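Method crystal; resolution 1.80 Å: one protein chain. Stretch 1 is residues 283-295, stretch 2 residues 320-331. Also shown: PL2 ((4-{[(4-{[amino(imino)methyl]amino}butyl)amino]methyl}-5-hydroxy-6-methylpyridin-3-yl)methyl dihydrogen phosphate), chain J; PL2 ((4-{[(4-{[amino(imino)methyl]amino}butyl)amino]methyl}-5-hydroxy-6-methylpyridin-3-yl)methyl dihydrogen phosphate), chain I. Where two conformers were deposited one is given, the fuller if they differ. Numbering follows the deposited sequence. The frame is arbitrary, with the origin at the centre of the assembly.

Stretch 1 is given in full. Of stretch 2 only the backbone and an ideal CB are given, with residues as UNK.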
# COMPACT_ATOMS: atom_id res chain seq x y z
N ASN A 283 16.69 -3.39 1.23
CA ASN A 283 15.87 -3.44 2.45
C ASN A 283 14.74 -2.40 2.43
O ASN A 283 14.37 -1.82 3.47
CB ASN A 283 16.73 -3.37 3.73
CG ASN A 283 17.53 -2.07 3.85
OD1 ASN A 283 17.58 -1.25 2.93
ND2 ASN A 283 18.14 -1.88 5.01
N GLU A 284 14.23 -2.15 1.23
CA GLU A 284 13.07 -1.30 0.98
C GLU A 284 12.17 -1.99 -0.05
O GLU A 284 12.55 -3.03 -0.61
CB GLU A 284 13.51 0.05 0.44
CG GLU A 284 13.56 1.14 1.50
CD GLU A 284 12.20 1.47 2.10
OE1 GLU A 284 12.18 2.04 3.21
OE2 GLU A 284 11.15 1.16 1.49
N SER A 285 10.99 -1.43 -0.28
CA SER A 285 10.06 -2.06 -1.22
C SER A 285 8.96 -1.11 -1.68
O SER A 285 8.80 -0.03 -1.10
CB SER A 285 9.44 -3.34 -0.60
OG SER A 285 8.32 -3.03 0.21
N THR A 286 8.23 -1.52 -2.71
CA THR A 286 7.05 -0.78 -3.18
C THR A 286 5.93 -0.79 -2.13
O THR A 286 5.03 0.04 -2.17
CB THR A 286 6.49 -1.33 -4.50
OG1 THR A 286 6.15 -2.71 -4.34
CG2 THR A 286 7.52 -1.19 -5.60
N TYR A 287 6.01 -1.72 -1.18
CA TYR A 287 5.11 -1.77 -0.02
C TYR A 287 5.65 -0.99 1.18
O TYR A 287 4.98 -0.85 2.22
CB TYR A 287 4.86 -3.23 0.38
CG TYR A 287 4.09 -4.01 -0.66
CD1 TYR A 287 2.72 -3.84 -0.81
CD2 TYR A 287 4.74 -4.91 -1.51
CE1 TYR A 287 2.00 -4.57 -1.75
CE2 TYR A 287 4.03 -5.65 -2.47
CZ TYR A 287 2.66 -5.47 -2.57
OH TYR A 287 1.95 -6.20 -3.51
N GLY A 288 6.87 -0.49 1.03
CA GLY A 288 7.48 0.36 2.06
C GLY A 288 7.45 1.79 1.57
O GLY A 288 6.39 2.41 1.50
N GLY A 289 8.62 2.31 1.21
CA GLY A 289 8.75 3.71 0.79
C GLY A 289 8.58 3.97 -0.70
O GLY A 289 8.58 5.13 -1.13
N PHE A 290 8.43 2.90 -1.48
CA PHE A 290 8.42 3.03 -2.95
C PHE A 290 7.07 2.82 -3.64
O PHE A 290 7.02 2.35 -4.79
CB PHE A 290 9.50 2.14 -3.57
CG PHE A 290 10.91 2.62 -3.27
CD1 PHE A 290 11.58 3.46 -4.16
CD2 PHE A 290 11.54 2.27 -2.08
CE1 PHE A 290 12.86 3.92 -3.87
CE2 PHE A 290 12.82 2.72 -1.80
CZ PHE A 290 13.48 3.55 -2.69
N SER A 291 5.98 3.17 -2.96
CA SER A 291 4.66 3.00 -3.58
C SER A 291 4.47 3.86 -4.83
O SER A 291 3.65 3.53 -5.67
CB SER A 291 3.53 3.27 -2.57
OG SER A 291 3.59 4.61 -2.12
N ASN A 292 5.23 4.95 -4.94
CA ASN A 292 5.18 5.80 -6.14
C ASN A 292 5.55 5.08 -7.45
O ASN A 292 5.17 5.52 -8.55
CB ASN A 292 6.03 7.06 -5.98
CG ASN A 292 5.35 8.11 -5.12
OD1 ASN A 292 4.12 8.13 -5.02
ND2 ASN A 292 6.14 8.98 -4.48
N VAL A 293 6.34 4.01 -7.32
CA VAL A 293 6.66 3.17 -8.48
C VAL A 293 5.35 2.57 -9.04
O VAL A 293 5.18 2.44 -10.25
CB VAL A 293 7.68 2.08 -8.10
CG1 VAL A 293 7.94 1.12 -9.26
CG2 VAL A 293 8.99 2.73 -7.62
N ILE A 294 4.45 2.23 -8.14
CA ILE A 294 3.16 1.64 -8.52
C ILE A 294 2.15 2.72 -8.92
O ILE A 294 1.53 2.62 -9.98
CB ILE A 294 2.57 0.77 -7.38
CG1 ILE A 294 3.56 -0.31 -6.91
CG2 ILE A 294 1.21 0.16 -7.80
CD1 ILE A 294 4.02 -1.30 -7.99
N PHE A 295 1.97 3.72 -8.07
CA PHE A 295 0.87 4.69 -8.21
C PHE A 295 1.19 5.92 -9.04
O PHE A 295 0.26 6.60 -9.53
CB PHE A 295 0.31 5.07 -6.84
CG PHE A 295 -0.27 3.90 -6.09
CD1 PHE A 295 -1.53 3.39 -6.44
CD2 PHE A 295 0.44 3.28 -5.07
CE1 PHE A 295 -2.08 2.30 -5.78
CE2 PHE A 295 -0.10 2.19 -4.40
CZ PHE A 295 -1.37 1.69 -4.77
N UNK A 320 15.18 -4.76 -7.07
CA UNK A 320 14.01 -5.42 -6.46
C UNK A 320 13.74 -4.97 -5.04
O UNK A 320 14.67 -4.72 -4.29
CB UNK A 320 14.20 -6.94 -6.47
N UNK A 321 12.46 -4.92 -4.67
CA UNK A 321 12.08 -4.69 -3.28
C UNK A 321 12.22 -5.99 -2.47
O UNK A 321 12.30 -7.07 -3.05
CB UNK A 321 10.65 -4.16 -3.20
N UNK A 322 12.19 -5.87 -1.15
CA UNK A 322 12.48 -7.02 -0.28
C UNK A 322 11.32 -8.01 -0.11
O UNK A 322 11.53 -9.08 0.46
CB UNK A 322 12.89 -6.51 1.10
N UNK A 323 10.11 -7.67 -0.58
CA UNK A 323 8.96 -8.55 -0.32
C UNK A 323 8.89 -9.76 -1.26
O UNK A 323 9.61 -9.82 -2.28
CB UNK A 323 7.66 -7.75 -0.44
N UNK A 324 8.01 -10.70 -0.90
CA UNK A 324 7.67 -11.92 -1.64
C UNK A 324 7.10 -11.70 -3.05
O UNK A 324 7.11 -12.61 -3.89
CB UNK A 324 6.66 -12.72 -0.82
N UNK A 325 6.57 -10.51 -3.29
CA UNK A 325 5.70 -10.24 -4.43
C UNK A 325 6.46 -9.85 -5.69
O UNK A 325 7.40 -9.05 -5.63
CB UNK A 325 4.71 -9.13 -4.07
N UNK A 326 6.04 -10.39 -6.84
CA UNK A 326 6.67 -10.06 -8.12
C UNK A 326 6.40 -8.64 -8.62
O UNK A 326 7.11 -8.13 -9.49
CB UNK A 326 6.20 -11.05 -9.18
N UNK A 327 5.36 -8.01 -8.08
CA UNK A 327 5.02 -6.61 -8.43
C UNK A 327 6.00 -5.62 -7.79
O UNK A 327 6.16 -4.47 -8.26
CB UNK A 327 3.59 -6.28 -7.99
N UNK A 328 6.68 -6.08 -6.74
CA UNK A 328 7.55 -5.25 -5.93
C UNK A 328 8.94 -5.15 -6.58
O UNK A 328 9.90 -5.81 -6.18
CB UNK A 328 7.65 -5.81 -4.51
N UNK A 329 9.01 -4.30 -7.60
CA UNK A 329 10.23 -4.04 -8.32
C UNK A 329 10.41 -2.52 -8.28
O UNK A 329 9.55 -1.77 -8.76
CB UNK A 329 10.18 -4.59 -9.75
N UNK A 330 11.53 -2.08 -7.71
CA UNK A 330 11.82 -0.64 -7.57
C UNK A 330 12.16 -0.02 -8.92
O UNK A 330 11.67 1.06 -9.27
CB UNK A 330 12.97 -0.42 -6.59
N UNK A 331 13.01 -0.71 -9.69
CA UNK A 331 13.39 -0.26 -11.03
C UNK A 331 13.71 -1.48 -11.91
O UNK A 331 14.63 -2.24 -11.60
CB UNK A 331 14.59 0.69 -10.96
N1 PL2 J . 5.21 -18.99 0.19
C2 PL2 J . 5.92 -18.02 -0.41
C2A PL2 J . 7.46 -18.16 -0.46
C3 PL2 J . 5.27 -16.93 -0.98
O3 PL2 J . 6.01 -15.96 -1.60
C4 PL2 J . 3.85 -16.83 -0.92
C4A PL2 J . 3.03 -15.67 -1.52
C5 PL2 J . 3.17 -17.89 -0.27
C6 PL2 J . 3.89 -18.96 0.27
P PL2 J . -0.64 -17.97 -1.24
N PL2 J . 3.72 -14.97 -2.60
CA PL2 J . 3.56 -13.50 -2.42
CG PL2 J . 1.91 -11.62 -2.85
OP2 PL2 J . -1.32 -17.60 -2.61
OP3 PL2 J . -1.26 -16.95 -0.15
OP1 PL2 J . -0.93 -19.36 -0.83
OP4 PL2 J . 0.94 -17.64 -1.35
C5M PL2 J . 1.64 -17.88 -0.18
CB PL2 J . 2.07 -13.07 -2.36
CD PL2 J . 0.43 -11.22 -2.93
NE PL2 J . 0.37 -9.75 -2.99
CZ PL2 J . -0.74 -9.04 -2.80
NH2 PL2 J . -0.68 -7.70 -2.86
NH1 PL2 J . -1.89 -9.64 -2.54
N1 PL2 I . -5.44 18.94 -1.97
C2 PL2 I . -6.28 17.90 -2.12
C2A PL2 I . -7.77 18.05 -1.75
C3 PL2 I . -5.76 16.70 -2.62
O3 PL2 I . -6.63 15.67 -2.78
C4 PL2 I . -4.40 16.56 -2.96
C4A PL2 I . -3.79 15.24 -3.51
C5 PL2 I . -3.59 17.70 -2.78
C6 PL2 I . -4.14 18.87 -2.28
P PL2 I . -0.15 17.57 -4.63
N PL2 I . -4.78 14.40 -4.22
CA PL2 I . -4.53 12.97 -3.99
CG PL2 I . -2.90 11.06 -4.28
OP2 PL2 I . 0.14 16.96 -6.08
OP3 PL2 I . 0.76 16.72 -3.58
OP1 PL2 I . 0.14 19.03 -4.57
OP4 PL2 I . -1.70 17.19 -4.37
C5M PL2 I . -2.09 17.66 -3.13
CB PL2 I . -3.11 12.57 -4.42
CD PL2 I . -1.48 10.65 -4.75
NE PL2 I . -1.36 9.20 -4.47
CZ PL2 I . -0.22 8.49 -4.46
NH2 PL2 I . -0.27 7.17 -4.17
NH1 PL2 I . 0.96 9.08 -4.72

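Position 320 points its CA-to-CB bond away from stretch 1, so many side chains would suit it. It is Tyr320.

Position 321 is tight. Its ideal CB would lie 2.9 Å from Ser285 CA, a clash, so glycine fits best. It is Gly321, and its CA approaches Glu284 O at 3.2 Å.

At position 322 the backbone N donates to Glu284 O at 2.9 Å, which any residue but proline allows. The CB points toward stretch 1, 3.9 Å from Glu284 O, and a small side chain such as serine, alanine or cysteine would suit. It is Cys322; its SG lies 4.1 Å from Ser285 CB.

Position 323 points toward the Tyr287 ring and Ser285. A small or branched residue such as threonine, valine or serine would suit. It is Thr323. Its CG2 packs 3.6 Å from Ser285 OG, and its OG1 sits at the edge of the Tyr287 ring, 3.6 Å from CD2.

Position 324 points sideways, near the chain J ligand, so a modest side chain is reasonable. It is Cys324; its SG is 3.1 Å from CA of that ligand.

Position 325 points toward stretch 1, its ideal CB 3.9 Å from Tyr287 CE2. The Tyr287 hydroxyl and the guanidino group of the chain J ligand favour a short acceptor, Asp or Asn, with Asp adding charge. It is Asp325. Its OD2 accepts from Tyr287 OH at 2.7 Å and from ligand NE at 2.8 Å.

Position 326 is out of reach, inside a type I turn; several residues would do. It is Gly326.

Position 327 points toward Tyr287 and Ile294 CD1. Valine, isoleucine or leucine would suit. It is Val327: CG1 lies 3.4 Å from Tyr287 OH, and CG2 4.1 Å from Ile294 CD1.

Position 328 points sideways, but the free N of Thr286 and its OG1 call for an acceptor. Asp or Asn could reach. It is Asp328. Its OD1 accepts from Thr286 N at 2.8 Å, almost straight, and ties the stretches; OD2 accepts from Thr323 OG1 at 2.6 Å within stretch 2.

Position 329 points away, leaving the choice open. It is Val329; its backbone O meets Val293 CG1 at 3.3 Å.

Position 330 starts sideways, near Phe290 and Val293, where a long aliphatic chain would fill the space. It is Ile330. CG1 lies over one face of the Phe290 ring, and CD1 reaches Phe290 CB at 3.5 Å.

Position 331 has no stretch 1 atom near its CB, so many side chains would suit. It is Asn331, whose ND2 is hydrogen-bonded elsewhere in the structure.

Stretch 2 320-331: YGCTCDGVDVIN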
# COMPACT_ATOMS: atom_id res chain seq x y z
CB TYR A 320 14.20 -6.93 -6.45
CG TYR A 320 14.05 -7.58 -7.80
CD1 TYR A 320 12.81 -7.61 -8.44
CD2 TYR A 320 15.15 -8.17 -8.43
CE1 TYR A 320 12.65 -8.22 -9.68
CE2 TYR A 320 15.00 -8.79 -9.67
CZ TYR A 320 13.74 -8.80 -10.29
OH TYR A 320 13.56 -9.39 -11.51
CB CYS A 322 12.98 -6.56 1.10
SG CYS A 322 11.89 -5.38 1.91
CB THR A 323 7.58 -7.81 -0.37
OG1 THR A 323 7.24 -7.51 -1.73
CG2 THR A 323 7.59 -6.52 0.48
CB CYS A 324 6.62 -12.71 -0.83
SG CYS A 324 5.10 -11.69 -0.42
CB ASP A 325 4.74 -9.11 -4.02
CG ASP A 325 3.56 -8.97 -4.93
OD1 ASP A 325 3.67 -9.16 -6.17
OD2 ASP A 325 2.47 -8.64 -4.41
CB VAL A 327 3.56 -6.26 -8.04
CG1 VAL A 327 3.46 -5.84 -6.58
CG2 VAL A 327 3.00 -5.17 -8.96
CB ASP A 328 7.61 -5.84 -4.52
CG ASP A 328 8.62 -5.16 -3.63
OD1 ASP A 328 8.99 -3.99 -3.88
OD2 ASP A 328 9.06 -5.85 -2.68
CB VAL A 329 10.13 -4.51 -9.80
CG1 VAL A 329 11.47 -4.37 -10.52
CG2 VAL A 329 9.63 -5.96 -9.87
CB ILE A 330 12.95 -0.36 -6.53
CG1 ILE A 330 12.58 -0.91 -5.12
CG2 ILE A 330 13.32 1.13 -6.49
CD1 ILE A 330 11.11 -0.72 -4.80
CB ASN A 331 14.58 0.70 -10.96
CG ASN A 331 14.82 1.44 -12.28
OD1 ASN A 331 14.66 0.89 -13.37
ND2 ASN A 331 15.24 2.70 -12.18
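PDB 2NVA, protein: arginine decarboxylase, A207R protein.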